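PDB 6TA8: tyrocidine synthase 2 from Brevibacillus parabrevis, which belongs to the large multidomain synthetases and is represented in this model by a two-lobed condensation domain. Local coordinates for residues K347-L350 against R351-P354; Y273-M277 against N278-L282; W224-L227 against E228-T232. All coordinates share one frame; numbering follows the deposited sequence.

Contact 1. Residues K347-L350 against R351-P354; sequences KENL and RRIP
Lys347 and Arg351 sit one turn apart near the C-terminal end of helix 339-351, and their side chains slant across each other. The lysine touches with its last methylenes: Lys347 CE comes within 3.5 Å of Arg351 NE, and Lys347 CD covers one face of the guanidinium toward its rim. Bends at chi2 (77°) and chi4 (48°) of Lys347 fold the chain back, which brings NZ to Glu348.

Among the charged groups, Lys347 NZ makes a salt bridge of 2.6 Å to Glu348 OE2, meeting the oxygen from above the carboxylate plane. The same NZ lies only 3.7 Å from Arg351 NE, a pairing of like charges. Arg351 NH2 also has a long, weak ion pair with Asp279 of helix 277-293. On another side of the helix, Asn349 OD1 stands at the edge of the Arg352 guanidinium, 3.5 Å from Arg352 NH1, with the two planes turned 42° apart.

Along the backbone, Arg351 N and Arg352 N give weak bonds to Lys347 O and Glu348 O. The next step is shorter in span: Ile353 N bonds Leu350 O at 3.1 Å, three residues back.

The apolar pair is Leu350 and Ile353, side by side and pointing the same way, with Leu350 CD2 3.7 Å from Ile353 CD1; both also pack on Val329 of strand 325-332.

The helix thus ends with a greasy side against the sheet and a basic side, where the carboxylates of Glu348 and, more weakly, Asp279 probably ease the closeness of lysine and arginine.

Contact 2. Residues Y273-M277 against N278-L282; sequences YHTEM and NDLLL
Glu276 is the N-cap of helix 277-293, whose first turn is tied by backbone bonds from Asp279 N to Glu276 O, at 3.3 Å, and from Leu281 N to Met277 O, at 3.2 Å. Asp279 also answers the cap with its side chain: Asp279 OD2 takes the Glu276 N-H at 3.3 Å, in a fairly straight bond (161°) that arrives above the carboxylate plane. This is one half of a capping box, the half in which the third helical residue reaches back to the cap; the Glu276 side chain itself leads away. The helix start probably favours the negative charge of Asp279.

Thr275 leans on this cap. Its CB approaches Asp279 OD2 to 3.6 Å, and a chi1 of 53° sets its hydroxyl between N and C, facing Leu280, whose CD2 is 3.8 Å from Thr275 OG1. That buried hydroxyl finds no polar partner in the model. Met277, with CG anti to its N (177°), doubles back at chi2 and chi3 and crosses Leu281 at a slant, Met277 CG lying 3.7 Å from Leu281 CD1.

Round this helix start, Asp279 faces Lys347 and Leu350 of helix 339-351, Leu280 meets Ile462 of helix 445-466, and Met277 and Leu281 lie on Tyr387 of strand 383-390.

Contact 3. Residues W224-L227 against E228-T232; sequences WHNL and ETTTT
His225, with CG anti to its backbone N (chi1 180°), and Thr229, with chi1 at 55°, are set so that a methyl group meets a ring in the C-terminal turn of helix 221-229, an alpha-helix of the condensation domain. The threonine torsion directs CG2 over one face of the imidazole in a CH-pi contact, Thr229 CG2 lying 4.2 Å from the His225 ring centroid and 22° off its normal. The same torsion turns the hydroxyl back on the helix, Thr229 OG1 sitting 3.2 Å from His225 O and 3.3 Å from Asn226 O.

Glu228 N bonds Trp224 O at 3.1 Å, whereas the amides of Thr229 and Thr230 make weak bonds to His225 O and Asn226 O, consistent with a helix that loosens toward its end. Beyond CG the Glu228 chain runs extended, and its carboxylate bonds weakly to Tyr360 OH and Thr378 N. The indole of Trp224 meets the same Tyr360 edge-to-face, and its NE1 bonds Glu220.

The last touch belongs to Thr231, which turns both branches to one carbonyl: Thr231 CG2 is 3.2 Å from Leu227 O, and Thr231 OG1 bonds it weakly at 3.4 Å.

How the contacts relate
Contact 1 is the middle piece. Its leucine and two basic side chains rest on the capping carboxylate of contact 2, where Leu350 CD1 reaches Asp279 OD1 at 3.3 Å, so helix 339-351 ends beside the start of helix 277-293. Its isoleucine packs on the indole of contact 3. Contacts 2 and 3 do not touch; their nearest atoms are about 12 Å apart. Contact 2 is partly buried, between helices and strand 383-390, and combines a cap with aliphatic packing. Contacts 1 and 3, both helix ends at the surface, have weaker backbone bonds; charged groups dominate the former, threonines the latter, and both lean on strand 325-332.

Contact 1. Residues K347-L350 against R351-P354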
loop_
_atom_site.group_PDB
_atom_site.type_symbol
_atom_site.label_atom_id
_atom_site.label_comp_id
_atom_site.label_asym_id
_atom_site.label_seq_id
_atom_site.Cartn_x
_atom_site.Cartn_y
_atom_site.Cartn_z
ATOM N N LYS A 347 3.203 19.615 -11.040
ATOM C CA LYS A 347 4.583 19.170 -10.870
ATOM C C LYS A 347 5.303 20.007 -9.820
ATOM O O LYS A 347 5.977 19.468 -8.935
ATOM C CB LYS A 347 5.315 19.225 -12.213
ATOM C CG LYS A 347 6.788 19.600 -12.128
ATOM C CD LYS A 347 7.651 18.442 -11.650
ATOM C CE LYS A 347 9.129 18.776 -11.784
ATOM N NZ LYS A 347 9.452 20.116 -11.216
ATOM N N GLU A 348 5.165 21.332 -9.896
ATOM C CA GLU A 348 5.764 22.198 -8.890
ATOM C C GLU A 348 4.981 22.201 -7.585
ATOM O O GLU A 348 5.522 22.617 -6.556
ATOM C CB GLU A 348 5.885 23.627 -9.427
ATOM C CG GLU A 348 6.695 23.741 -10.712
ATOM C CD GLU A 348 8.103 23.190 -10.573
ATOM O OE1 GLU A 348 8.701 23.341 -9.486
ATOM O OE2 GLU A 348 8.614 22.605 -11.552
ATOM N N ASN A 349 3.726 21.747 -7.604
ATOM C CA ASN A 349 2.959 21.638 -6.367
ATOM C C ASN A 349 3.539 20.564 -5.456
ATOM O O ASN A 349 3.640 20.762 -4.240
ATOM C CB ASN A 349 1.493 21.344 -6.690
ATOM C CG ASN A 349 0.672 21.028 -5.456
ATOM O OD1 ASN A 349 0.889 21.595 -4.386
ATOM N ND2 ASN A 349 -0.282 20.116 -5.601
ATOM N N LEU A 350 3.936 19.424 -6.027
ATOM C CA LEU A 350 4.474 18.333 -5.224
ATOM C C LEU A 350 5.931 18.565 -4.839
ATOM O O LEU A 350 6.379 18.060 -3.804
ATOM C CB LEU A 350 4.325 17.009 -5.973
ATOM C CG LEU A 350 2.881 16.571 -6.231
ATOM C CD1 LEU A 350 2.820 15.499 -7.306
ATOM C CD2 LEU A 350 2.221 16.084 -4.950
ATOM N N ARG A 351 6.683 19.314 -5.650
ATOM C CA ARG A 351 8.049 19.658 -5.270
ATOM C C ARG A 351 8.077 20.554 -4.039
ATOM O O ARG A 351 9.037 20.510 -3.262
ATOM C CB ARG A 351 8.768 20.335 -6.436
ATOM C CG ARG A 351 8.892 19.473 -7.683
ATOM C CD ARG A 351 9.852 18.317 -7.471
ATOM N NE ARG A 351 10.045 17.543 -8.694
ATOM C CZ ARG A 351 9.498 16.354 -8.921
ATOM N NH1 ARG A 351 8.721 15.793 -8.005
ATOM N NH2 ARG A 351 9.728 15.724 -10.065
ATOM N N ARG A 352 7.038 21.369 -3.846
ATOM C CA ARG A 352 6.929 22.184 -2.642
ATOM C C ARG A 352 6.769 21.336 -1.386
ATOM O O ARG A 352 7.072 21.813 -0.288
ATOM C CB ARG A 352 5.751 23.153 -2.780
ATOM C CG ARG A 352 5.733 24.281 -1.761
ATOM C CD ARG A 352 4.428 25.066 -1.818
ATOM N NE ARG A 352 4.285 25.820 -3.060
ATOM C CZ ARG A 352 3.350 25.587 -3.976
ATOM N NH1 ARG A 352 2.463 24.617 -3.796
ATOM N NH2 ARG A 352 3.300 26.328 -5.075
ATOM N N ILE A 353 6.312 20.097 -1.521
ATOM C CA ILE A 353 6.128 19.223 -0.355
ATOM C C ILE A 353 7.491 18.744 0.132
ATOM O O ILE A 353 8.305 18.273 -0.682
ATOM C CB ILE A 353 5.224 18.041 -0.712
ATOM C CG1 ILE A 353 3.947 18.537 -1.394
ATOM C CG2 ILE A 353 4.891 17.225 0.531
ATOM C CD1 ILE A 353 2.903 17.461 -1.608
ATOM N N PRO A 354 7.790 18.841 1.431
ATOM C CA PRO A 354 9.106 18.406 1.919
ATOM C C PRO A 354 9.178 16.918 2.235
ATOM O O PRO A 354 8.337 16.383 2.965
ATOM C CB PRO A 354 9.298 19.253 3.180
ATOM C CG PRO A 354 7.909 19.469 3.687
ATOM C CD PRO A 354 7.004 19.519 2.477
#

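Contact 2. Residues Y273-M277 against N278-L282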
loop_
_atom_site.group_PDB
_atom_site.type_symbol
_atom_site.label_atom_id
_atom_site.label_comp_id
_atom_site.label_asym_id
_atom_site.label_seq_id
_atom_site.Cartn_x
_atom_site.Cartn_y
_atom_site.Cartn_z
ATOM N N TYR A 273 8.545 17.404 -20.022
ATOM C CA TYR A 273 8.412 18.222 -18.826
ATOM C C TYR A 273 9.342 17.762 -17.713
ATOM O O TYR A 273 9.383 18.399 -16.655
ATOM C CB TYR A 273 6.962 18.206 -18.326
ATOM C CG TYR A 273 5.979 18.921 -19.227
ATOM C CD1 TYR A 273 5.384 18.265 -20.296
ATOM C CD2 TYR A 273 5.639 20.248 -18.999
ATOM C CE1 TYR A 273 4.483 18.915 -21.119
ATOM C CE2 TYR A 273 4.739 20.905 -19.817
ATOM C CZ TYR A 273 4.163 20.233 -20.875
ATOM O OH TYR A 273 3.267 20.883 -21.691
ATOM N N HIS A 274 10.093 16.687 -17.937
ATOM C CA HIS A 274 10.929 16.033 -16.930
ATOM C C HIS A 274 10.168 15.865 -15.616
ATOM O O HIS A 274 10.546 16.371 -14.560
ATOM C CB HIS A 274 12.245 16.778 -16.731
ATOM C CG HIS A 274 13.418 16.091 -17.362
ATOM N ND1 HIS A 274 13.986 14.953 -16.829
ATOM C CD2 HIS A 274 14.114 16.367 -18.489
ATOM C CE1 HIS A 274 14.988 14.563 -17.597
ATOM N NE2 HIS A 274 15.087 15.404 -18.611
ATOM N N THR A 275 9.063 15.132 -15.716
ATOM C CA THR A 275 8.209 14.819 -14.586
ATOM C C THR A 275 8.517 13.415 -14.078
ATOM O O THR A 275 9.440 12.740 -14.539
ATOM C CB THR A 275 6.733 14.933 -14.981
ATOM O OG1 THR A 275 6.490 14.140 -16.151
ATOM C CG2 THR A 275 6.368 16.378 -15.270
ATOM N N GLU A 276 7.730 12.977 -13.106
ATOM C CA GLU A 276 7.720 11.598 -12.652
ATOM C C GLU A 276 6.308 11.046 -12.814
ATOM O O GLU A 276 5.402 11.733 -13.294
ATOM C CB GLU A 276 8.212 11.492 -11.205
ATOM C CG GLU A 276 9.531 12.215 -10.935
ATOM C CD GLU A 276 10.747 11.477 -11.479
ATOM O OE1 GLU A 276 10.577 10.471 -12.201
ATOM O OE2 GLU A 276 11.882 11.908 -11.181
ATOM N N MET A 277 6.124 9.787 -12.412
ATOM C CA MET A 277 4.834 9.135 -12.612
ATOM C C MET A 277 3.726 9.836 -11.836
ATOM O O MET A 277 2.620 10.028 -12.356
ATOM C CB MET A 277 4.919 7.666 -12.207
ATOM C CG MET A 277 3.599 6.932 -12.324
ATOM S SD MET A 277 3.114 6.675 -14.038
ATOM C CE MET A 277 4.486 5.684 -14.619
ATOM N N ASN A 278 4.003 10.230 -10.593
ATOM C CA ASN A 278 2.972 10.824 -9.750
ATOM C C ASN A 278 2.509 12.184 -10.257
ATOM O O ASN A 278 1.401 12.610 -9.917
ATOM C CB ASN A 278 3.480 10.947 -8.312
ATOM C CG ASN A 278 3.253 9.683 -7.505
ATOM O OD1 ASN A 278 2.141 9.156 -7.457
ATOM N ND2 ASN A 278 4.308 9.186 -6.870
ATOM N N ASP A 279 3.323 12.871 -11.061
ATOM C CA ASP A 279 2.925 14.179 -11.572
ATOM C C ASP A 279 1.810 14.053 -12.604
ATOM O O ASP A 279 0.806 14.773 -12.541
ATOM C CB ASP A 279 4.133 14.900 -12.172
ATOM C CG ASP A 279 5.145 15.319 -11.123
ATOM O OD1 ASP A 279 4.741 15.554 -9.965
ATOM O OD2 ASP A 279 6.345 15.414 -11.458
ATOM N N LEU A 280 1.968 13.139 -13.562
ATOM C CA LEU A 280 0.987 13.002 -14.634
ATOM C C LEU A 280 -0.291 12.326 -14.151
ATOM O O LEU A 280 -1.387 12.671 -14.609
ATOM C CB LEU A 280 1.594 12.222 -15.800
ATOM C CG LEU A 280 2.920 12.761 -16.341
ATOM C CD1 LEU A 280 3.441 11.880 -17.466
ATOM C CD2 LEU A 280 2.764 14.201 -16.807
ATOM N N LEU A 281 -0.175 11.368 -13.231
ATOM C CA LEU A 281 -1.358 10.661 -12.749
ATOM C C LEU A 281 -2.237 11.554 -11.884
ATOM O O LEU A 281 -3.466 11.409 -11.899
ATOM C CB LEU A 281 -0.946 9.413 -11.970
ATOM C CG LEU A 281 -0.350 8.269 -12.792
ATOM C CD1 LEU A 281 -0.095 7.055 -11.914
ATOM C CD2 LEU A 281 -1.260 7.911 -13.956
ATOM N N LEU A 282 -1.638 12.476 -11.127
ATOM C CA LEU A 282 -2.428 13.369 -10.288
ATOM C C LEU A 282 -2.999 14.540 -11.078
ATOM O O LEU A 282 -4.049 15.077 -10.708
ATOM C CB LEU A 282 -1.584 13.883 -9.121
ATOM C CG LEU A 282 -1.282 12.869 -8.014
ATOM C CD1 LEU A 282 -0.536 13.531 -6.865
ATOM C CD2 LEU A 282 -2.564 12.213 -7.522
#

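Contact 3. Residues W224-L227 against E228-T232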
loop_
_atom_site.group_PDB
_atom_site.type_symbol
_atom_site.label_atom_id
_atom_site.label_comp_id
_atom_site.label_asym_id
_atom_site.label_seq_id
_atom_site.Cartn_x
_atom_site.Cartn_y
_atom_site.Cartn_z
ATOM N N TRP A 224 2.861 23.143 6.312
ATOM C CA TRP A 224 1.610 22.434 6.559
ATOM C C TRP A 224 0.546 23.354 7.144
ATOM O O TRP A 224 -0.646 23.165 6.880
ATOM C CB TRP A 224 1.851 21.244 7.487
ATOM C CG TRP A 224 2.822 20.236 6.948
ATOM C CD1 TRP A 224 4.063 19.952 7.437
ATOM C CD2 TRP A 224 2.630 19.376 5.817
ATOM N NE1 TRP A 224 4.656 18.969 6.683
ATOM C CE2 TRP A 224 3.798 18.599 5.682
ATOM C CE3 TRP A 224 1.586 19.188 4.907
ATOM C CZ2 TRP A 224 3.950 17.650 4.674
ATOM C CZ3 TRP A 224 1.740 18.244 3.906
ATOM C CH2 TRP A 224 2.913 17.487 3.798
ATOM N N HIS A 225 0.951 24.349 7.939
ATOM C CA HIS A 225 -0.013 25.314 8.458
ATOM C C HIS A 225 -0.507 26.240 7.355
ATOM O O HIS A 225 -1.693 26.589 7.314
ATOM C CB HIS A 225 0.608 26.121 9.597
ATOM C CG HIS A 225 -0.315 27.139 10.190
ATOM N ND1 HIS A 225 -1.431 26.795 10.922
ATOM C CD2 HIS A 225 -0.288 28.493 10.160
ATOM C CE1 HIS A 225 -2.052 27.892 11.316
ATOM N NE2 HIS A 225 -1.379 28.936 10.867
ATOM N N ASN A 226 0.390 26.656 6.457
ATOM C CA ASN A 226 -0.027 27.451 5.307
ATOM C C ASN A 226 -0.998 26.672 4.430
ATOM O O ASN A 226 -1.958 27.238 3.897
ATOM C CB ASN A 226 1.196 27.883 4.496
ATOM C CG ASN A 226 0.825 28.599 3.208
ATOM O OD1 ASN A 226 0.485 27.969 2.206
ATOM N ND2 ASN A 226 0.895 29.925 3.230
ATOM N N LEU A 227 -0.769 25.368 4.273
ATOM C CA LEU A 227 -1.656 24.560 3.447
ATOM C C LEU A 227 -3.042 24.440 4.070
ATOM O O LEU A 227 -4.051 24.466 3.357
ATOM C CB LEU A 227 -1.039 23.180 3.219
ATOM C CG LEU A 227 -1.730 22.267 2.204
ATOM C CD1 LEU A 227 -1.393 22.678 0.775
ATOM C CD2 LEU A 227 -1.357 20.813 2.444
ATOM N N GLU A 228 -3.124 24.330 5.397
ATOM C CA GLU A 228 -4.419 24.080 6.018
ATOM C C GLU A 228 -5.305 25.317 6.081
ATOM O O GLU A 228 -6.515 25.176 6.288
ATOM C CB GLU A 228 -4.233 23.513 7.425
ATOM C CG GLU A 228 -3.663 22.112 7.436
ATOM C CD GLU A 228 -3.602 21.529 8.824
ATOM O OE1 GLU A 228 -4.128 22.166 9.759
ATOM O OE2 GLU A 228 -3.022 20.434 8.979
ATOM N N THR A 229 -4.748 26.514 5.890
ATOM C CA THR A 229 -5.519 27.744 6.030
ATOM C C THR A 229 -5.939 28.359 4.701
ATOM O O THR A 229 -6.893 29.146 4.674
ATOM C CB THR A 229 -4.718 28.787 6.818
ATOM O OG1 THR A 229 -3.450 29.000 6.185
ATOM C CG2 THR A 229 -4.495 28.318 8.247
ATOM N N THR A 230 -5.255 28.028 3.609
ATOM C CA THR A 230 -5.546 28.594 2.302
ATOM C C THR A 230 -6.459 27.710 1.462
ATOM O O THR A 230 -6.781 28.078 0.329
ATOM C CB THR A 230 -4.243 28.854 1.537
ATOM O OG1 THR A 230 -4.508 29.642 0.370
ATOM C CG2 THR A 230 -3.596 27.541 1.118
ATOM N N THR A 231 -6.888 26.562 1.976
ATOM C CA THR A 231 -7.727 25.645 1.217
ATOM C C THR A 231 -9.194 25.826 1.557
ATOM O O THR A 231 -9.559 26.041 2.715
ATOM C CB THR A 231 -7.343 24.189 1.471
ATOM O OG1 THR A 231 -7.384 23.939 2.886
ATOM C CG2 THR A 231 -5.967 23.893 0.915
ATOM N N THR A 232 -10.029 25.699 0.538
ATOM C CA THR A 232 -11.474 25.735 0.680
ATOM C C THR A 232 -12.023 24.332 0.469
ATOM O O THR A 232 -11.914 23.775 -0.630
ATOM C CB THR A 232 -12.089 26.703 -0.320
ATOM O OG1 THR A 232 -11.343 27.925 -0.320
ATOM C CG2 THR A 232 -13.520 26.990 0.069
#